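Local coordinates for erythrocyte membrane protein 1 (PDB 2XU0), which probably binds host cell-surface receptors as a Plasmodium falciparum adhesin, of which this chain is the N-terminal segment with the first Duffy-binding-like domain, implicated in rosetting, at residues L396-S399 with M400-K404; Y413-E416 with F417-L421; D430-L433 with N434-N437. The protein carries 10 engineered substitutions. One frame throughout, in Å; residues are numbered along the deposited sequence.

Contact 1: residues L396-S399 with M400-K404; sequences LKYS and MEIQK. With PRO (proline), chain B.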
loop_
_atom_site.group_PDB
_atom_site.type_symbol
_atom_site.label_atom_id
_atom_site.label_comp_id
_atom_site.label_asym_id
_atom_site.label_seq_id
_atom_site.Cartn_x
_atom_site.Cartn_y
_atom_site.Cartn_z
ATOM N N LEU A 396 -15.018 -5.540 6.733
ATOM C CA LEU A 396 -16.072 -6.358 6.142
ATOM C C LEU A 396 -15.550 -7.130 4.919
ATOM O O LEU A 396 -15.845 -8.319 4.776
ATOM C CB LEU A 396 -17.288 -5.485 5.739
ATOM C CG LEU A 396 -18.126 -4.935 6.875
ATOM C CD1 LEU A 396 -18.994 -3.795 6.400
ATOM C CD2 LEU A 396 -19.014 -6.006 7.462
ATOM N N LYS A 397 -14.794 -6.463 4.049
ATOM C CA LYS A 397 -14.247 -7.094 2.854
ATOM C C LYS A 397 -13.349 -8.266 3.224
ATOM O O LYS A 397 -13.347 -9.254 2.502
ATOM C CB LYS A 397 -13.476 -6.078 1.972
ATOM C CG LYS A 397 -13.099 -6.630 0.557
ATOM C CD LYS A 397 -14.343 -6.944 -0.236
ATOM C CE LYS A 397 -14.132 -7.235 -1.691
ATOM N NZ LYS A 397 -15.443 -7.483 -2.347
ATOM N N TYR A 398 -12.560 -8.135 4.313
ATOM C CA TYR A 398 -11.673 -9.175 4.817
ATOM C C TYR A 398 -12.492 -10.417 5.170
ATOM O O TYR A 398 -12.186 -11.517 4.700
ATOM C CB TYR A 398 -10.833 -8.697 6.026
ATOM C CG TYR A 398 -9.849 -9.752 6.484
ATOM C CD1 TYR A 398 -8.633 -9.923 5.830
ATOM C CD2 TYR A 398 -10.205 -10.698 7.447
ATOM C CE1 TYR A 398 -7.758 -10.953 6.182
ATOM C CE2 TYR A 398 -9.320 -11.710 7.834
ATOM C CZ TYR A 398 -8.104 -11.845 7.185
ATOM O OH TYR A 398 -7.227 -12.852 7.522
ATOM N N SER A 399 -13.540 -10.232 5.985
ATOM C CA SER A 399 -14.440 -11.314 6.371
ATOM C C SER A 399 -15.021 -12.016 5.108
ATOM O O SER A 399 -14.988 -13.237 5.015
ATOM C CB SER A 399 -15.552 -10.749 7.251
ATOM O OG SER A 399 -16.478 -11.762 7.599
ATOM N N MET A 400 -15.479 -11.232 4.130
ATOM C CA MET A 400 -16.029 -11.696 2.864
ATOM C C MET A 400 -15.016 -12.516 2.052
ATOM O O MET A 400 -15.401 -13.544 1.521
ATOM C CB MET A 400 -16.542 -10.518 2.037
ATOM C CG MET A 400 -17.812 -9.899 2.614
ATOM S SD MET A 400 -18.125 -8.258 1.942
ATOM C CE MET A 400 -18.729 -8.689 0.302
ATOM N N GLU A 401 -13.720 -12.072 1.975
ATOM C CA GLU A 401 -12.658 -12.806 1.268
ATOM C C GLU A 401 -12.388 -14.146 1.949
ATOM O O GLU A 401 -12.271 -15.153 1.262
ATOM C CB GLU A 401 -11.365 -11.956 1.106
ATOM C CG GLU A 401 -11.549 -10.739 0.210
ATOM C CD GLU A 401 -11.993 -11.067 -1.208
ATOM O OE1 GLU A 401 -11.119 -11.354 -2.053
ATOM O OE2 GLU A 401 -13.214 -11.057 -1.474
ATOM N N ILE A 402 -12.329 -14.157 3.291
ATOM C CA ILE A 402 -12.155 -15.358 4.107
ATOM C C ILE A 402 -13.354 -16.334 3.882
ATOM O O ILE A 402 -13.130 -17.534 3.687
ATOM C CB ILE A 402 -11.960 -14.967 5.607
ATOM C CG1 ILE A 402 -10.549 -14.408 5.897
ATOM C CG2 ILE A 402 -12.319 -16.122 6.571
ATOM C CD1 ILE A 402 -9.322 -15.387 5.709
ATOM N N GLN A 403 -14.607 -15.805 3.895
ATOM C CA GLN A 403 -15.858 -16.578 3.689
ATOM C C GLN A 403 -15.942 -17.158 2.285
ATOM O O GLN A 403 -16.423 -18.286 2.111
ATOM C CB GLN A 403 -17.125 -15.736 3.978
ATOM C CG GLN A 403 -17.364 -15.401 5.459
ATOM C CD GLN A 403 -17.271 -16.598 6.377
ATOM O OE1 GLN A 403 -16.433 -16.642 7.280
ATOM N NE2 GLN A 403 -18.096 -17.612 6.141
ATOM N N LYS A 404 -15.479 -16.385 1.286
ATOM C CA LYS A 404 -15.420 -16.812 -0.102
ATOM C C LYS A 404 -14.512 -18.061 -0.167
ATOM O O LYS A 404 -14.888 -19.033 -0.809
ATOM C CB LYS A 404 -14.881 -15.668 -0.975
ATOM C CG LYS A 404 -14.548 -16.055 -2.407
ATOM C CD LYS A 404 -13.851 -14.932 -3.155
ATOM C CE LYS A 404 -12.410 -14.753 -2.738
ATOM N NZ LYS A 404 -11.721 -13.813 -3.644
HETATM N N PRO B . -21.981 -8.455 3.053
HETATM C CA PRO B . -22.490 -7.282 3.787
HETATM C C PRO B . -21.922 -5.976 3.226
HETATM O O PRO B . -20.785 -6.005 2.676
HETATM C CB PRO B . -22.019 -7.530 5.238
HETATM C CG PRO B . -20.881 -8.523 5.133
HETATM C CD PRO B . -21.188 -9.358 3.918
HETATM O OXT PRO B . -22.587 -4.922 3.381
HETATM O O HOH W 1 -15.678 -10.287 -1.688
HETATM O O HOH W 2 -15.059 -14.593 8.260
#

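Contact 2: residues Y413-E416 with F417-L421; sequences YDKE and FYENL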
loop_
_atom_site.group_PDB
_atom_site.type_symbol
_atom_site.label_atom_id
_atom_site.label_comp_id
_atom_site.label_asym_id
_atom_site.label_seq_id
_atom_site.Cartn_x
_atom_site.Cartn_y
_atom_site.Cartn_z
ATOM N N TYR A 413 -7.151 -18.042 -8.386
ATOM C CA TYR A 413 -5.755 -17.645 -8.116
ATOM C C TYR A 413 -5.389 -17.337 -6.647
ATOM O O TYR A 413 -4.263 -17.636 -6.227
ATOM C CB TYR A 413 -5.236 -16.558 -9.095
ATOM C CG TYR A 413 -6.091 -15.307 -9.187
ATOM C CD1 TYR A 413 -5.906 -14.243 -8.307
ATOM C CD2 TYR A 413 -7.064 -15.177 -10.171
ATOM C CE1 TYR A 413 -6.689 -13.086 -8.393
ATOM C CE2 TYR A 413 -7.834 -14.019 -10.285
ATOM C CZ TYR A 413 -7.650 -12.979 -9.391
ATOM O OH TYR A 413 -8.430 -11.853 -9.523
ATOM N N ASP A 414 -6.339 -16.778 -5.871
ATOM C CA ASP A 414 -6.115 -16.409 -4.465
ATOM C C ASP A 414 -6.403 -17.515 -3.448
ATOM O O ASP A 414 -6.117 -17.320 -2.261
ATOM C CB ASP A 414 -6.954 -15.163 -4.111
ATOM C CG ASP A 414 -6.474 -13.847 -4.693
ATOM O OD1 ASP A 414 -5.291 -13.767 -5.098
ATOM O OD2 ASP A 414 -7.265 -12.883 -4.697
ATOM N N LYS A 415 -6.998 -18.651 -3.886
ATOM C CA LYS A 415 -7.394 -19.767 -3.007
ATOM C C LYS A 415 -6.278 -20.299 -2.108
ATOM O O LYS A 415 -6.462 -20.286 -0.899
ATOM C CB LYS A 415 -8.067 -20.905 -3.789
ATOM C CG LYS A 415 -8.988 -21.759 -2.940
ATOM C CD LYS A 415 -9.564 -22.909 -3.734
ATOM C CE LYS A 415 -10.776 -23.502 -3.055
ATOM N NZ LYS A 415 -11.321 -24.654 -3.822
ATOM N N GLU A 416 -5.115 -20.712 -2.672
ATOM C CA GLU A 416 -3.995 -21.233 -1.865
ATOM C C GLU A 416 -3.529 -20.244 -0.811
ATOM O O GLU A 416 -3.160 -20.678 0.285
ATOM C CB GLU A 416 -2.803 -21.672 -2.723
ATOM C CG GLU A 416 -2.986 -22.990 -3.459
ATOM C CD GLU A 416 -2.916 -24.254 -2.619
ATOM O OE1 GLU A 416 -3.523 -25.268 -3.034
ATOM O OE2 GLU A 416 -2.250 -24.240 -1.557
ATOM N N PHE A 417 -3.518 -18.915 -1.135
ATOM C CA PHE A 417 -3.071 -17.903 -0.157
ATOM C C PHE A 417 -3.987 -17.870 1.063
ATOM O O PHE A 417 -3.505 -17.932 2.192
ATOM C CB PHE A 417 -2.982 -16.507 -0.786
ATOM C CG PHE A 417 -2.134 -15.574 0.035
ATOM C CD1 PHE A 417 -0.830 -15.276 -0.350
ATOM C CD2 PHE A 417 -2.660 -14.927 1.152
ATOM C CE1 PHE A 417 -0.060 -14.388 0.391
ATOM C CE2 PHE A 417 -1.886 -14.043 1.897
ATOM C CZ PHE A 417 -0.584 -13.798 1.525
ATOM N N TYR A 418 -5.299 -17.774 0.832
ATOM C CA TYR A 418 -6.291 -17.760 1.910
ATOM C C TYR A 418 -6.272 -19.105 2.676
ATOM O O TYR A 418 -6.467 -19.086 3.887
ATOM C CB TYR A 418 -7.681 -17.310 1.424
ATOM C CG TYR A 418 -7.766 -15.814 1.190
ATOM C CD1 TYR A 418 -7.912 -14.926 2.255
ATOM C CD2 TYR A 418 -7.731 -15.285 -0.097
ATOM C CE1 TYR A 418 -7.970 -13.543 2.043
ATOM C CE2 TYR A 418 -7.818 -13.909 -0.321
ATOM C CZ TYR A 418 -7.927 -13.042 0.753
ATOM O OH TYR A 418 -7.979 -11.682 0.535
ATOM N N GLU A 419 -5.891 -20.234 2.000
ATOM C CA GLU A 419 -5.724 -21.557 2.643
ATOM C C GLU A 419 -4.608 -21.414 3.712
ATOM O O GLU A 419 -4.803 -21.811 4.853
ATOM C CB GLU A 419 -5.323 -22.633 1.597
ATOM C CG GLU A 419 -6.306 -23.786 1.455
ATOM C CD GLU A 419 -6.818 -24.047 0.049
ATOM O OE1 GLU A 419 -5.995 -24.353 -0.846
ATOM O OE2 GLU A 419 -8.053 -23.998 -0.149
ATOM N N ASN A 420 -3.475 -20.777 3.347
ATOM C CA ASN A 420 -2.349 -20.533 4.248
ATOM C C ASN A 420 -2.655 -19.602 5.411
ATOM O O ASN A 420 -2.119 -19.824 6.485
ATOM C CB ASN A 420 -1.126 -20.052 3.490
ATOM C CG ASN A 420 -0.306 -21.189 2.962
ATOM O OD1 ASN A 420 0.560 -21.728 3.661
ATOM N ND2 ASN A 420 -0.598 -21.610 1.734
ATOM N N LEU A 421 -3.473 -18.545 5.205
ATOM C CA LEU A 421 -3.877 -17.609 6.268
ATOM C C LEU A 421 -4.675 -18.352 7.325
ATOM O O LEU A 421 -4.516 -18.095 8.519
ATOM C CB LEU A 421 -4.769 -16.471 5.718
ATOM C CG LEU A 421 -4.098 -15.282 5.085
ATOM C CD1 LEU A 421 -5.131 -14.388 4.465
ATOM C CD2 LEU A 421 -3.262 -14.498 6.110
HETATM O O HOH W 3 -2.915 -18.210 -3.856
HETATM O O HOH W 4 -8.449 -11.069 -1.957
#

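Contact 3: residues D430-L433 with N434-N437; sequences DKFL and NLLN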
loop_
_atom_site.group_PDB
_atom_site.type_symbol
_atom_site.label_atom_id
_atom_site.label_comp_id
_atom_site.label_asym_id
_atom_site.label_seq_id
_atom_site.Cartn_x
_atom_site.Cartn_y
_atom_site.Cartn_z
ATOM N N ASP A 430 -9.842 -10.591 13.993
ATOM C CA ASP A 430 -9.112 -10.139 15.171
ATOM C C ASP A 430 -7.623 -10.494 15.056
ATOM O O ASP A 430 -6.800 -9.625 15.321
ATOM C CB ASP A 430 -9.711 -10.735 16.458
ATOM C CG ASP A 430 -11.231 -10.651 16.578
ATOM O OD1 ASP A 430 -11.938 -11.172 15.670
ATOM O OD2 ASP A 430 -11.718 -10.132 17.611
ATOM N N LYS A 431 -7.270 -11.738 14.618
ATOM C CA LYS A 431 -5.859 -12.122 14.456
ATOM C C LYS A 431 -5.192 -11.356 13.306
ATOM O O LYS A 431 -4.031 -10.994 13.415
ATOM C CB LYS A 431 -5.674 -13.645 14.307
ATOM C CG LYS A 431 -6.322 -14.463 15.423
ATOM C CD LYS A 431 -5.649 -14.310 16.792
ATOM C CE LYS A 431 -6.565 -14.747 17.912
ATOM N NZ LYS A 431 -5.845 -14.865 19.208
ATOM N N PHE A 432 -5.927 -11.098 12.219
ATOM C CA PHE A 432 -5.404 -10.327 11.100
ATOM C C PHE A 432 -5.216 -8.851 11.499
ATOM O O PHE A 432 -4.257 -8.230 11.045
ATOM C CB PHE A 432 -6.260 -10.500 9.810
ATOM C CG PHE A 432 -5.663 -9.723 8.653
ATOM C CD1 PHE A 432 -4.634 -10.261 7.891
ATOM C CD2 PHE A 432 -6.099 -8.430 8.361
ATOM C CE1 PHE A 432 -4.022 -9.508 6.880
ATOM C CE2 PHE A 432 -5.500 -7.687 7.348
ATOM C CZ PHE A 432 -4.463 -8.231 6.609
ATOM N N LEU A 433 -6.114 -8.297 12.353
ATOM C CA LEU A 433 -6.010 -6.924 12.821
ATOM C C LEU A 433 -4.774 -6.694 13.705
ATOM O O LEU A 433 -4.185 -5.614 13.629
ATOM C CB LEU A 433 -7.307 -6.381 13.481
ATOM C CG LEU A 433 -8.527 -6.190 12.553
ATOM C CD1 LEU A 433 -9.762 -5.725 13.340
ATOM C CD2 LEU A 433 -8.253 -5.183 11.456
ATOM N N ASN A 434 -4.344 -7.729 14.453
ATOM C CA ASN A 434 -3.125 -7.723 15.276
ATOM C C ASN A 434 -1.914 -7.534 14.376
ATOM O O ASN A 434 -0.988 -6.850 14.771
ATOM C CB ASN A 434 -2.938 -9.058 16.046
ATOM C CG ASN A 434 -3.955 -9.395 17.109
ATOM O OD1 ASN A 434 -4.156 -10.567 17.444
ATOM N ND2 ASN A 434 -4.581 -8.391 17.707
ATOM N N LEU A 435 -1.922 -8.118 13.166
ATOM C CA LEU A 435 -0.821 -7.953 12.199
ATOM C C LEU A 435 -0.722 -6.477 11.758
ATOM O O LEU A 435 0.390 -5.954 11.605
ATOM C CB LEU A 435 -1.034 -8.852 10.966
ATOM C CG LEU A 435 -1.135 -10.371 11.187
ATOM C CD1 LEU A 435 -1.180 -11.121 9.843
ATOM C CD2 LEU A 435 -0.044 -10.907 12.135
ATOM N N LEU A 436 -1.885 -5.811 11.576
ATOM C CA LEU A 436 -1.925 -4.402 11.189
ATOM C C LEU A 436 -1.358 -3.543 12.310
ATOM O O LEU A 436 -0.575 -2.634 12.027
ATOM C CB LEU A 436 -3.338 -3.941 10.759
ATOM C CG LEU A 436 -3.962 -4.660 9.553
ATOM C CD1 LEU A 436 -5.325 -4.108 9.281
ATOM C CD2 LEU A 436 -3.063 -4.590 8.286
ATOM N N ASN A 437 -1.698 -3.865 13.568
ATOM C CA ASN A 437 -1.143 -3.217 14.782
ATOM C C ASN A 437 0.378 -3.306 14.802
ATOM O O ASN A 437 1.048 -2.407 15.300
ATOM C CB ASN A 437 -1.664 -3.917 16.071
ATOM C CG ASN A 437 -3.123 -3.657 16.356
ATOM O OD1 ASN A 437 -3.773 -2.873 15.652
ATOM N ND2 ASN A 437 -3.696 -4.351 17.352
#

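Contact 1: residues L396-S399 with M400-K404
The ring of Tyr398 meets Ile402 obliquely, one helical turn on: Ile402 CG1 comes within 3.5 Å of Tyr398 CE2, and CD1 of the same isoleucine lies near Tyr398 CZ and OH. Tyr398 also stacks with the ring of Phe432, and its hydroxyl is hydrogen-bonded to the backbone oxygen of Tyr426. With CG anti to the backbone N (chi1 -176°), the ring swings forward along the helix to the isoleucine. The carboxylate of Glu401 is met from above its plane, where Lys404 NZ forms a salt bridge of 3.0 Å to Glu401 OE1, though this lysine is poorly ordered and the bridge less certain than the water link to Lys397. There, one water accepts from Lys397 NZ and donates to Glu401 OE2 at 2.6 Å, while the two charged atoms themselves stay 4.3 Å apart. Glu401 thus lies between two lysines, an environment that would be expected to stabilise its negative charge.

All these residues belong to helix 371-407 of the C-terminal Duffy-binding-like subdomain, whose i to i+4 backbone bonds run unbroken here, from Met400 N to Leu396 O through Gln403 N to Ser399 O. The buried side, Tyr398 and Ile402, is turned to helices 311-338 and 415-423. On another side, Leu396 and Met400 form part of the pocket of a bound proline: Leu396 CD2 lies 3.9 Å from proline CG, and Met400 SD is 3.6 Å from proline O. The proline is also hydrogen-bonded to the backbone nitrogens of Asn126 and Gly127. A second water joins Ser399 OG to Gln403 OE1.

Contact 2: residues Y413-E416 with F417-L421
The opening turns of helix 415-423, in the C-terminal Duffy-binding-like subdomain, are built by this contact. Tyr418 N donates to Asp414 O at 3.2 Å and nearly straight (172°), and the same carbonyl oxygen lies at the edge of the Tyr418 ring, near its plane. A water takes the N-H of Phe417 and donates to Tyr413 O, bridging the residues at this end of the helix. Another water sits in the ring plane of Tyr418, 2.6 Å from its OH, and makes a weak bond to Asp414 OD2.

Further along, Glu416 O is gripped twice by Asn420, through the backbone N and through ND2, each at 3.1 Å. The two donors arrive from opposite faces of the carbonyl plane, and the oxygen lies close to the amide plane of Asn420, a grip that should restrict rotation of this buried amide.

In one of the two deposited conformers of Glu419, its OE1 lies 3.4 Å from Glu416 OE1, a doubtful approach in which the like charges would be expected to repel. There Glu419 OE2 passes the aliphatic chain of Lys415, 3.7 Å from its CG. The charged ends do not pair: Glu419 OE2 is satisfied by Trp405 NE1, and Lys415 NZ by Asn410 O.

Contact 3: residues D430-L433 with N434-N437
Phe432 touches both Leu435 and Leu436, the residues three and four places further on. Its CD1 lies 4.1 Å from Leu435 CD1, the two side chains crossing at about a right angle, while CE2 at the other side of the ring comes to 4.0 Å from Leu436 CG. Both leucines approach the ring obliquely. The ring is directed toward them, its CG standing anti to the backbone N (chi1 -178°). Leu436 is shared: its CD1 also meets Leu433 CD2 at 3.8 Å, making a continuous apolar patch of four buried side chains.

All four project from helix 429-437 of the C-terminal Duffy-binding-like subdomain, in its last two turns. Asn434 N donates to Asp430 O and Asn437 N to Leu433 O, the latter at 3.0 Å. Between these, Phe432 O receives two weak bonds, from Leu435 N at a bent 125° and from Leu436 N at 3.4 Å, so the middle of the turn mixes i+3 and i+4 bonding. On the more solvent-exposed side Lys431 and Asn434 run side by side, Lys431 CD 4.1 Å from Asn434 OD1.

Farther out, Phe432 touches Leu313 of helix 311-338, and Leu436 packs on Phe316 of the same helix. Leu433 rests on Phe391 and Asn395 of the long helix 371-407, and Leu435 on Ala22 and Val25 of helix 22-39 near the chain's N-terminus. At the helix end, the Asn437 amide is held through both its polar atoms: OD1 accepts from Phe454 N, and ND2 is hydrogen-bonded to Asp453 OD1.

The three contacts follow in series along the chain, on helices 371-407, 415-423 and 429-437, all in the C-terminal Duffy-binding-like subdomain. Centres of contacts 1 and 2 lie about 12 Å apart, those of contacts 1 and 3 about 15 Å, and those of contacts 2 and 3 about 18 Å. Contact 1 touches both others: Glu401 CB is 3.4 Å from Tyr418 OH, and Tyr398 OH is 3.4 Å from Phe432 CB. Contacts 2 and 3 do not touch each other. The two short helices therefore pack against the long one, and both also meet helices 311-338 and 22-39, joining the N-terminal segment to this subdomain.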